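Local coordinates for exoglucanase A (Cellulomonas fimi, PDB 7CBD), which hydrolyses beta-1,4-glucosidic bonds of cellulose with inversion at the anomeric carbon, releasing cellobiose, through the family 6 catalytic domain that this chain comprises, at residues A115-Y120 and A167-Q172; D100-A105 and L151-T156; K217-T220 and A224-D227. All coordinates share one frame; numbering follows the deposited sequence. Where two conformers were deposited one is given.

Contact 1 of 3, residues A115-Y120 and A167-Q172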
ATOM      1  N   ALA A 115      11.262  13.892  21.860  1.00 10.17           N
ATOM      2  CA  ALA A 115      11.441  15.025  20.956  1.00 10.42           C
ATOM      3  C   ALA A 115      10.913  14.695  19.568  1.00  8.98           C
ATOM      4  O   ALA A 115      10.288  15.537  18.914  1.00  9.80           O
ATOM      5  CB  ALA A 115      12.912  15.427  20.902  1.00 11.72           C
ATOM      6  N   GLY A 116      11.154  13.466  19.105  1.00  8.68           N
ATOM      7  CA  GLY A 116      10.607  13.057  17.822  1.00  8.45           C
ATOM      8  C   GLY A 116       9.090  13.064  17.815  1.00  7.76           C
ATOM      9  O   GLY A 116       8.461  13.518  16.854  1.00  7.98           O
ATOM     10  N   LEU A 117       8.481  12.584  18.902  1.00  7.58           N
ATOM     11  CA  LEU A 117       7.023  12.597  18.995  1.00  7.95           C
ATOM     12  C   LEU A 117       6.476  14.017  19.039  1.00  8.13           C
ATOM     13  O   LEU A 117       5.450  14.306  18.418  1.00  7.99           O
ATOM     14  CB  LEU A 117       6.561  11.802  20.214  1.00  8.47           C
ATOM     15  CG  LEU A 117       5.044  11.753  20.427  1.00  9.29           C
ATOM     16  CD1 LEU A 117       4.358  10.965  19.313  1.00  9.44           C
ATOM     17  CD2 LEU A 117       4.720  11.168  21.804  1.00  9.97           C
ATOM     18  N   ALA A 118       7.134  14.918  19.770  1.00  8.15           N
ATOM     19  CA  ALA A 118       6.650  16.296  19.805  1.00  9.00           C
ATOM     20  C   ALA A 118       6.682  16.917  18.412  1.00  8.72           C
ATOM     21  O   ALA A 118       5.775  17.670  18.037  1.00  9.40           O
ATOM     22  CB  ALA A 118       7.452  17.118  20.815  1.00 10.57           C
ATOM     23  N   ARG A 119       7.705  16.594  17.619  0.57  8.08           N
ATOM     24  CA  ARG A 119       7.775  17.097  16.250  0.57  8.18           C
ATOM     25  C   ARG A 119       6.720  16.446  15.363  0.57  7.51           C
ATOM     26  O   ARG A 119       6.131  17.105  14.497  0.57  8.18           O
ATOM     27  CB  ARG A 119       9.169  16.835  15.687  0.57  9.53           C
ATOM     28  CG  ARG A 119       9.509  17.611  14.437  0.57 10.88           C
ATOM     29  CD  ARG A 119      11.017  17.769  14.314  0.57 13.23           C
ATOM     30  NE  ARG A 119      11.694  17.154  15.454  0.57 17.18           N
ATOM     31  CZ  ARG A 119      12.978  16.807  15.486  0.57 19.91           C
ATOM     32  NH1 ARG A 119      13.764  17.015  14.438  0.57 22.10           N
ATOM     33  NH2 ARG A 119      13.476  16.248  16.579  0.57 19.67           N
ATOM     34  N   TYR A 120       6.479  15.148  15.549  1.00  7.51           N
ATOM     35  CA  TYR A 120       5.410  14.481  14.810  1.00  7.02           C
ATOM     36  C   TYR A 120       4.077  15.185  15.030  1.00  7.15           C
ATOM     37  O   TYR A 120       3.328  15.442  14.083  1.00  7.75           O
ATOM     38  CB  TYR A 120       5.308  13.032  15.269  1.00  6.82           C
ATOM     39  CG  TYR A 120       4.254  12.213  14.549  1.00  6.20           C
ATOM     40  CD1 TYR A 120       4.467  11.767  13.244  1.00  6.56           C
ATOM     41  CD2 TYR A 120       3.067  11.850  15.184  1.00  6.38           C
ATOM     42  CE1 TYR A 120       3.527  10.990  12.590  1.00  6.03           C
ATOM     43  CE2 TYR A 120       2.109  11.076  14.530  1.00  5.46           C
ATOM     44  CZ  TYR A 120       2.353  10.647  13.237  1.00  5.47           C
ATOM     45  OH  TYR A 120       1.421   9.878  12.593  1.00  6.24           O
ATOM     46  N   ALA A 167       7.583   1.406  20.081  1.00 10.66           N
ATOM     47  CA  ALA A 167       6.248   1.002  20.525  1.00 11.41           C
ATOM     48  C   ALA A 167       5.437   2.108  21.186  1.00 10.77           C
ATOM     49  O   ALA A 167       4.303   2.353  20.741  1.00 10.34           O
ATOM     50  CB  ALA A 167       6.322  -0.269  21.385  1.00 11.92           C
ATOM     51  N   PRO A 168       5.917   2.796  22.224  1.00 11.14           N
ATOM     52  CA  PRO A 168       5.076   3.845  22.817  1.00 12.13           C
ATOM     53  C   PRO A 168       4.782   4.976  21.850  1.00 10.39           C
ATOM     54  O   PRO A 168       3.704   5.577  21.915  1.00 10.88           O
ATOM     55  CB  PRO A 168       5.887   4.310  24.034  1.00 13.94           C
ATOM     56  CG  PRO A 168       7.291   3.930  23.717  1.00 13.10           C
ATOM     57  CD  PRO A 168       7.198   2.655  22.944  1.00 12.18           C
ATOM     58  N   TYR A 169       5.698   5.254  20.923  1.00  8.65           N
ATOM     59  CA  TYR A 169       5.484   6.336  19.973  1.00  8.89           C
ATOM     60  C   TYR A 169       4.533   5.944  18.854  1.00  8.47           C
ATOM     61  O   TYR A 169       3.788   6.797  18.368  1.00  9.23           O
ATOM     62  CB  TYR A 169       6.826   6.836  19.446  1.00 10.35           C
ATOM     63  CG  TYR A 169       7.705   7.276  20.585  1.00 10.52           C
ATOM     64  CD1 TYR A 169       7.370   8.389  21.342  1.00 11.73           C
ATOM     65  CD2 TYR A 169       8.838   6.559  20.937  1.00 11.75           C
ATOM     66  CE1 TYR A 169       8.151   8.793  22.400  1.00 12.54           C
ATOM     67  CE2 TYR A 169       9.623   6.953  21.993  1.00 13.21           C
ATOM     68  CZ  TYR A 169       9.275   8.070  22.721  1.00 14.47           C
ATOM     69  OH  TYR A 169      10.054   8.467  23.777  1.00 16.01           O
ATOM     70  N   TYR A 170       4.521   4.674  18.444  1.00  7.94           N
ATOM     71  CA  TYR A 170       3.498   4.242  17.497  1.00  7.66           C
ATOM     72  C   TYR A 170       2.119   4.355  18.127  1.00  8.10           C
ATOM     73  O   TYR A 170       1.181   4.859  17.504  1.00  8.50           O
ATOM     74  CB  TYR A 170       3.735   2.802  17.046  1.00  8.32           C
ATOM     75  CG  TYR A 170       4.901   2.546  16.113  1.00  7.45           C
ATOM     76  CD1 TYR A 170       5.098   1.278  15.591  1.00  7.08           C
ATOM     77  CD2 TYR A 170       5.806   3.548  15.758  1.00  7.30           C
ATOM     78  CE1 TYR A 170       6.159   0.994  14.751  1.00  6.70           C
ATOM     79  CE2 TYR A 170       6.882   3.278  14.896  1.00  6.54           C
ATOM     80  CZ  TYR A 170       7.053   1.991  14.412  1.00  5.98           C
ATOM     81  OH  TYR A 170       8.111   1.672  13.584  1.00  6.73           O
ATOM     82  N   ARG A 171       1.977   3.904  19.374  1.00  8.20           N
ATOM     83  CA  ARG A 171       0.675   3.968  20.026  1.00  9.19           C
ATOM     84  C   ARG A 171       0.227   5.415  20.216  1.00  9.31           C
ATOM     85  O   ARG A 171      -0.912   5.773  19.898  1.00  9.31           O
ATOM     86  CB  ARG A 171       0.727   3.229  21.359  1.00 10.72           C
ATOM     87  CG  ARG A 171       0.757   1.716  21.233  1.00 11.27           C
ATOM     88  CD  ARG A 171       0.738   1.126  22.626  1.00 12.21           C
ATOM     89  NE  ARG A 171       0.784  -0.331  22.678  1.00 13.53           N
ATOM     90  CZ  ARG A 171      -0.289  -1.107  22.791  1.00 13.77           C
ATOM     91  NH1 ARG A 171      -1.505  -0.573  22.820  1.00 14.64           N
ATOM     92  NH2 ARG A 171      -0.147  -2.422  22.870  1.00 14.38           N
ATOM     93  N   GLN A 172       1.116   6.267  20.728  0.65  8.50           N
ATOM     94  CA  GLN A 172       0.724   7.646  21.004  0.65  9.02           C
ATOM     95  C   GLN A 172       0.608   8.459  19.721  0.65  8.97           C
ATOM     96  O   GLN A 172      -0.269   9.326  19.608  0.65  9.40           O
ATOM     97  CB  GLN A 172       1.704   8.282  21.988  0.65 11.70           C
ATOM     98  CG  GLN A 172       1.731   7.575  23.343  0.65 14.11           C
ATOM     99  CD  GLN A 172       2.883   8.008  24.224  0.65 16.63           C
ATOM    100  OE1 GLN A 172       3.338   9.150  24.154  0.65 17.06           O
ATOM    101  NE2 GLN A 172       3.361   7.094  25.065  0.65 18.46           N
TER

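Contact 2 of 3, residues D100-A105 and L151-T156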
ATOM      1  N   ASP A 100       9.154   2.428  10.578  1.00  6.66           N
ATOM      2  CA  ASP A 100       9.691   1.208   9.970  1.00  7.38           C
ATOM      3  C   ASP A 100      10.737   0.551  10.874  1.00  7.77           C
ATOM      4  O   ASP A 100      11.876   0.310  10.474  1.00  8.80           O
ATOM      5  CB  ASP A 100      10.267   1.481   8.576  1.00  8.78           C
ATOM      6  CG  ASP A 100       9.341   2.308   7.715  1.00  9.67           C
ATOM      7  OD1 ASP A 100       8.269   1.806   7.322  1.00 11.25           O
ATOM      8  OD2 ASP A 100       9.677   3.473   7.432  1.00 11.33           O
ATOM      9  N   CYS A 101      10.324   0.248  12.106  1.00  8.48           N
ATOM     10  CA  CYS A 101      11.289  -0.143  13.132  1.00  8.30           C
ATOM     11  C   CYS A 101      11.987  -1.468  12.848  1.00  9.27           C
ATOM     12  O   CYS A 101      13.080  -1.695  13.377  1.00 11.29           O
ATOM     13  CB  CYS A 101      10.632  -0.172  14.508  1.00  8.19           C
ATOM     14  SG  CYS A 101       9.275  -1.356  14.683  1.00  8.49           S
ATOM     15  N   PHE A 102      11.314  -2.333  12.176  1.00  9.78           N
ATOM     16  CA  PHE A 102      11.947  -3.647  11.685  0.51 11.90           C
ATOM     17  C   PHE A 102      13.050  -3.510  10.524  1.00 13.19           C
ATOM     18  O   PHE A 102      13.671  -4.494  10.286  1.00 14.72           O
ATOM     19  CB  PHE A 102      10.801  -4.546  11.201  0.51 12.38           C
ATOM     20  CG  PHE A 102      11.151  -6.004  11.056  0.51 12.83           C
ATOM     21  CD1 PHE A 102      11.937  -6.651  11.993  0.51 13.40           C
ATOM     22  CD2 PHE A 102      10.643  -6.739   9.994  0.51 13.24           C
ATOM     23  CE1 PHE A 102      12.232  -7.995  11.859  0.51 14.25           C
ATOM     24  CE2 PHE A 102      10.930  -8.081   9.857  0.51 13.62           C
ATOM     25  CZ  PHE A 102      11.720  -8.709  10.794  0.51 14.56           C
ATOM     26  N   ALA A 103      13.179  -2.370   9.870  1.00 15.72           N
ATOM     27  CA  ALA A 103      14.180  -2.183   8.876  1.00 19.50           C
ATOM     28  C   ALA A 103      15.521  -2.111   9.573  1.00 26.05           C
ATOM     29  O   ALA A 103      15.666  -1.538  10.586  1.00 25.61           O
ATOM     30  CB  ALA A 103      13.863  -0.932   8.121  1.00 18.93           C
ATOM     31  N   LEU A 104      16.535  -2.759   9.028  1.00 33.35           N
ATOM     32  CA  LEU A 104      17.859  -2.644   9.701  1.00 41.94           C
ATOM     33  C   LEU A 104      18.548  -1.460   8.992  1.00 41.88           C
ATOM     34  O   LEU A 104      19.400  -1.628   8.148  1.00 42.30           O
ATOM     35  CB  LEU A 104      18.598  -3.994   9.751  1.00 49.98           C
ATOM     36  N   ALA A 105      18.140  -0.283   9.420  1.00 41.07           N
ATOM     37  CA  ALA A 105      18.432   1.041   8.937  1.00 40.15           C
ATOM     38  C   ALA A 105      17.514   1.976   9.715  1.00 39.49           C
ATOM     39  O   ALA A 105      16.484   1.536  10.260  1.00 39.40           O
ATOM     40  CB  ALA A 105      18.029   1.181   7.506  1.00 39.84           C
ATOM     41  N   LEU A 151       1.890  -0.346  13.440  1.00  5.54           N
ATOM     42  CA  LEU A 151       1.429  -1.065  14.630  1.00  6.83           C
ATOM     43  C   LEU A 151       1.695  -2.565  14.631  1.00  7.66           C
ATOM     44  O   LEU A 151       2.047  -3.096  15.700  1.00  8.95           O
ATOM     45  CB  LEU A 151      -0.044  -0.753  14.920  1.00  7.33           C
ATOM     46  CG  LEU A 151      -0.308   0.677  15.388  1.00  8.35           C
ATOM     47  CD1 LEU A 151      -1.793   0.997  15.297  1.00  9.02           C
ATOM     48  CD2 LEU A 151       0.184   0.893  16.809  1.00 10.18           C
ATOM     49  N   PRO A 152       1.534  -3.304  13.529  1.00  7.71           N
ATOM     50  CA  PRO A 152       1.776  -4.755  13.593  1.00  8.73           C
ATOM     51  C   PRO A 152       3.221  -5.140  13.881  1.00  7.63           C
ATOM     52  O   PRO A 152       3.471  -6.307  14.210  1.00  8.46           O
ATOM     53  CB  PRO A 152       1.326  -5.251  12.217  1.00 11.07           C
ATOM     54  CG  PRO A 152       0.340  -4.209  11.743  1.00 11.10           C
ATOM     55  CD  PRO A 152       0.916  -2.918  12.245  1.00  9.94           C
ATOM     56  N   ASN A 153       4.176  -4.214  13.762  1.00  6.54           N
ATOM     57  CA  ASN A 153       5.525  -4.516  14.230  1.00  6.25           C
ATOM     58  C   ASN A 153       5.537  -4.804  15.722  1.00  7.25           C
ATOM     59  O   ASN A 153       6.430  -5.505  16.208  1.00  8.24           O
ATOM     60  CB  ASN A 153       6.455  -3.339  13.955  1.00  6.49           C
ATOM     61  CG  ASN A 153       6.828  -3.225  12.507  1.00  6.54           C
ATOM     62  OD1 ASN A 153       7.589  -4.042  11.990  1.00  8.79           O
ATOM     63  ND2 ASN A 153       6.292  -2.214  11.836  1.00  7.50           N
ATOM     64  N   LEU A 154       4.561  -4.277  16.463  1.00  7.92           N
ATOM     65  CA  LEU A 154       4.576  -4.403  17.914  1.00 10.71           C
ATOM     66  C   LEU A 154       4.154  -5.784  18.390  1.00 12.75           C
ATOM     67  O   LEU A 154       4.383  -6.113  19.560  1.00 14.85           O
ATOM     68  CB  LEU A 154       3.716  -3.303  18.553  1.00 10.94           C
ATOM     69  CG  LEU A 154       4.027  -1.870  18.090  1.00 12.31           C
ATOM     70  CD1 LEU A 154       3.242  -0.867  18.924  1.00 13.99           C
ATOM     71  CD2 LEU A 154       5.523  -1.551  18.101  1.00 13.42           C
ATOM     72  N   THR A 155       3.559  -6.597  17.515  1.00 12.67           N
ATOM     73  CA  THR A 155       3.143  -7.949  17.860  1.00 15.45           C
ATOM     74  C   THR A 155       3.889  -9.030  17.093  1.00 14.31           C
ATOM     75  O   THR A 155       3.690 -10.216  17.380  1.00 16.46           O
ATOM     76  CB  THR A 155       1.647  -8.118  17.581  1.00 18.26           C
ATOM     77  OG1 THR A 155       1.378  -7.646  16.255  1.00 18.54           O
ATOM     78  CG2 THR A 155       0.820  -7.324  18.580  1.00 18.89           C
ATOM     79  N   THR A 156       4.715  -8.667  16.123  1.00 10.14           N
ATOM     80  CA  THR A 156       5.494  -9.628  15.360  1.00  8.24           C
ATOM     81  C   THR A 156       6.992  -9.390  15.429  1.00  7.91           C
ATOM     82  O   THR A 156       7.762 -10.345  15.309  1.00  9.31           O
ATOM     83  CB  THR A 156       5.088  -9.586  13.882  1.00  9.63           C
ATOM     84  OG1 THR A 156       5.293  -8.261  13.369  1.00 10.46           O
ATOM     85  CG2 THR A 156       3.628 -10.001  13.703  1.00 10.80           C
TER
HETATM   86  O   HOH W   1       9.278  -2.208  10.008  1.00 16.95           O

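Contact 3 of 3, residues K217-T220 and A224-D227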
ATOM      1  N   LYS A 217      -9.684   2.312  21.423  1.00  7.08           N
ATOM      2  CA  LYS A 217     -10.225   2.691  22.722  1.00  8.33           C
ATOM      3  C   LYS A 217      -9.425   3.808  23.387  1.00  8.12           C
ATOM      4  O   LYS A 217      -9.957   4.484  24.276  1.00  9.37           O
ATOM      5  CB  LYS A 217     -10.350   1.461  23.623  1.00  9.65           C
ATOM      6  CG  LYS A 217     -11.470   0.529  23.183  1.00 11.65           C
ATOM      7  CD  LYS A 217     -11.584  -0.705  24.061  1.00 14.06           C
ATOM      8  CE  LYS A 217     -10.470  -1.687  23.781  1.00 15.05           C
ATOM      9  NZ  LYS A 217     -10.754  -3.001  24.415  1.00 15.76           N
ATOM     10  N   SER A 218      -8.174   4.032  22.967  1.00  8.37           N
ATOM     11  CA  SER A 218      -7.365   5.126  23.497  1.00  8.06           C
ATOM     12  C   SER A 218      -7.702   6.475  22.873  1.00  8.26           C
ATOM     13  O   SER A 218      -7.299   7.507  23.417  1.00  8.74           O
ATOM     14  CB  SER A 218      -5.872   4.847  23.294  1.00  8.40           C
ATOM     15  OG  SER A 218      -5.478   5.101  21.946  1.00  8.87           O
ATOM     16  N   THR A 219      -8.409   6.497  21.747  1.00  6.57           N
ATOM     17  CA  THR A 219      -8.739   7.761  21.104  1.00  6.37           C
ATOM     18  C   THR A 219      -9.928   8.419  21.808  1.00  6.62           C
ATOM     19  O   THR A 219     -10.673   7.780  22.554  1.00  7.73           O
ATOM     20  CB  THR A 219      -9.055   7.553  19.616  1.00  6.56           C
ATOM     21  OG1 THR A 219     -10.292   6.842  19.482  1.00  6.48           O
ATOM     22  CG2 THR A 219      -7.932   6.793  18.905  1.00  8.10           C
ATOM     23  N   THR A 220     -10.115   9.718  21.566  0.55  6.99           N
ATOM     24  CA  THR A 220     -11.235  10.386  22.228  0.55  8.06           C
ATOM     25  C   THR A 220     -12.584   9.904  21.700  0.55  8.66           C
ATOM     26  O   THR A 220     -13.561   9.859  22.456  0.55  8.63           O
ATOM     27  CB  THR A 220     -11.126  11.909  22.132  0.55  8.83           C
ATOM     28  OG1 THR A 220     -11.124  12.300  20.759  0.55  8.59           O
ATOM     29  CG2 THR A 220      -9.859  12.408  22.803  0.55  8.31           C
ATOM     30  N   ALA A 224     -15.240   4.968  16.699  1.00  8.81           N
ATOM     31  CA  ALA A 224     -15.591   5.856  15.594  1.00  8.90           C
ATOM     32  C   ALA A 224     -14.378   6.523  14.951  1.00  7.41           C
ATOM     33  O   ALA A 224     -14.488   7.043  13.833  1.00  8.29           O
ATOM     34  CB  ALA A 224     -16.568   6.928  16.074  1.00 10.82           C
ATOM     35  N   SER A 225     -13.231   6.535  15.633  0.80  6.63           N
ATOM     36  CA  SER A 225     -12.041   7.184  15.085  0.80  6.42           C
ATOM     37  C   SER A 225     -11.513   6.497  13.840  0.80  6.97           C
ATOM     38  O   SER A 225     -10.803   7.136  13.054  0.80  7.77           O
ATOM     39  CB  SER A 225     -10.928   7.199  16.127  0.80  6.38           C
ATOM     40  OG  SER A 225     -11.314   7.946  17.262  0.80  6.08           O
ATOM     41  N   ILE A 226     -11.811   5.215  13.664  1.00  6.29           N
ATOM     42  CA  ILE A 226     -11.268   4.414  12.577  1.00  5.84           C
ATOM     43  C   ILE A 226     -12.416   3.997  11.671  1.00  5.24           C
ATOM     44  O   ILE A 226     -13.296   3.231  12.079  1.00  6.70           O
ATOM     45  CB  ILE A 226     -10.515   3.188  13.117  1.00  6.58           C
ATOM     46  CG1 ILE A 226      -9.324   3.629  13.974  1.00  7.75           C
ATOM     47  CG2 ILE A 226     -10.058   2.297  11.980  1.00  7.36           C
ATOM     48  CD1 ILE A 226      -8.699   2.510  14.786  1.00  8.76           C
ATOM     49  N   ASP A 227     -12.394   4.482  10.431  1.00  5.10           N
ATOM     50  CA  ASP A 227     -13.462   4.161   9.491  1.00  5.50           C
ATOM     51  C   ASP A 227     -13.278   2.803   8.832  1.00  5.43           C
ATOM     52  O   ASP A 227     -14.266   2.152   8.468  1.00  6.69           O
ATOM     53  CB  ASP A 227     -13.540   5.257   8.438  1.00  5.57           C
ATOM     54  CG  ASP A 227     -13.981   6.568   9.032  1.00  6.61           C
ATOM     55  OD1 ASP A 227     -15.187   6.721   9.320  1.00  6.98           O
ATOM     56  OD2 ASP A 227     -13.117   7.437   9.236  1.00  7.56           O
TER
HETATM   57  O   HOH W   2     -10.782  10.429  18.287  1.00  7.63           O

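Contact 1 of 3, residues A115-Y120 and A167-Q172
The phenol ring of Y169 is the flat group that L117 packs against. At the rim of the ring, in its plane, lies the methyl CD2 of L117, 3.9 Å from Y169 CD1; the pyrrolidine of P168, one residue earlier on the same helix, covers one face, its CG 4.1 Å above the plane and displaced toward the rim. The closest approach comes from the root of the leucine, where L117 CB meets Y169 CD1 at 3.7 Å from an oblique direction. With CG of L117 anti to its own backbone N (chi1 179°), the isobutyl group projects from helix 114-132 toward helix 161-182, and CD2 can reach a second partner one turn beyond Y169. That partner is Q172, whose chain runs at about a right angle to the leucine; in one of its two conformers OE1 comes to 3.4 Å from L117 CD2, a doubtful contact. The helices come close here, the CA atoms of L117 and Y169 being 6.5 Å apart. A branched aliphatic residue suits this place, since it packs between the two helices without asking for a polar mate, while tyrosine offers a hydrocarbon rim to the leucine and carries its hydroxyl past it to hydrogen-bond D114 at the start of helix 114-132. Q172 is exposed, and its flexible amide borders the leucine at the surface. The chemistry implies a small apolar junction between neighbouring helices, held by van der Waals contact around one buried leucine, with the tyrosine hydroxyl's bond to D114 as a polar tie beside it.

Contact 2 of 3, residues D100-A105 and L151-T156
From N153, CB meets the sulfur of C101, with N153 CB 3.5 Å from C101 SG. One atom further out, the amide carbon remains beside the sulfur, N153 CG lying 3.8 Å from C101 SG. At the tip the two amide atoms part: in one of the two conformers of F102, N153 OD1 comes to 3.3 Å from F102 CB, while ND2 is given to S150 O and to the carboxylate of D149, the predicted proton donor. OD1 is also hydrogen-bonded by N157 ND2, and a water 3.2 Å from N153 OD1 may bridge to F102 N, where its bond is weak (3.0 Å). Asparagine suits this place because its short amide can accept on one side and donate on the other, and bonds to both of its ends fix the flip of the group, consistent with a second-shell role in positioning D149. The phenylalanine ring, in that conformer, bends off instead of stacking on the amide: the two planes are 51° apart, and a chi1 of -163° swings it away from N153 to a cation-pi contact with K397. The disulfide to C163 holds the sulfur of C101 in place as a weakly polar surface for N153 CB. The turn from D100 to A103 is type I, closed by A103 N to D100 O at 3.0 Å. This loop between strand 87-93 and helix 114-132 faces the short, weakly bonded helix 153-156, which follows strand 141-146, and the disulfide ties the loop to helix 161-182, while helices 196-199 and 202-218 also pack on residues 151-156.

Contact 3 of 3, residues K217-T220 and A224-D227
T219 and S225 meet through their hydroxyls, and almost all the close packing is gathered there. In one of the two conformers of S225, T219 OG1 and S225 OG are 2.7 Å apart and joined by a hydrogen bond in which the serine proton may be shared with another acceptor, since G222 O lies within weak reach. Carbon atoms come close as well: T219 CB is 3.3 Å from S225 OG, and S225 CB is 3.4 Å from T219 OG1. The threonine methyl CG2 flanks the bond more loosely, 3.9 Å from S225 OG. OG1 of T219 stands between its backbone N and carbonyl carbon (chi1 69°), from where it also bonds to A216 O in the last turn of the helix. The other side is looser and watery. Here the exposed T220, also with two conformers, reaches S225 through a water, 3.1 Å from T220 OG1 and 2.7 Å from S225 OG. Small hydroxyl residues suit a place where the chain leaves a helix and doubles back: each is compact and can donate one hydrogen bond and accept others. A valine in place of T219 would probably leave S225 OG and A216 O without this partner, setting the serine hydroxyl freer to turn. The contact closes the bend between the end of helix 202-218 and strand 228-231. T219 rests on helix 161-182 at L178 and D179, I226 packs on I191 of strand 187-192, and N189 ND2 of that strand donates to S225 O while its backbone bonds D227, leading the chain into the central, mainly parallel sheet.

All three contacts lie in the family 6 catalytic domain, whose central, mainly parallel sheet is surrounded by helices, and helix 161-182 is common ground. It supplies one segment of contact 1, and its Y170 and A167 touch contact 2 through C101 and L154; the centres of these two are 15 Å apart. Along the chain their segments alternate: 100-105, 115-120, 151-156, 167-172. Contact 3 follows both, about 18 Å from contact 1 and 23 Å from contact 2, centre to centre, without touching either, though its T219 rests on the same helix. Contact 2 alone lies beside the predicted proton donor; contact 1 packs two helices together, and contact 3 closes the turn from helix 202-218 to strand 228-231.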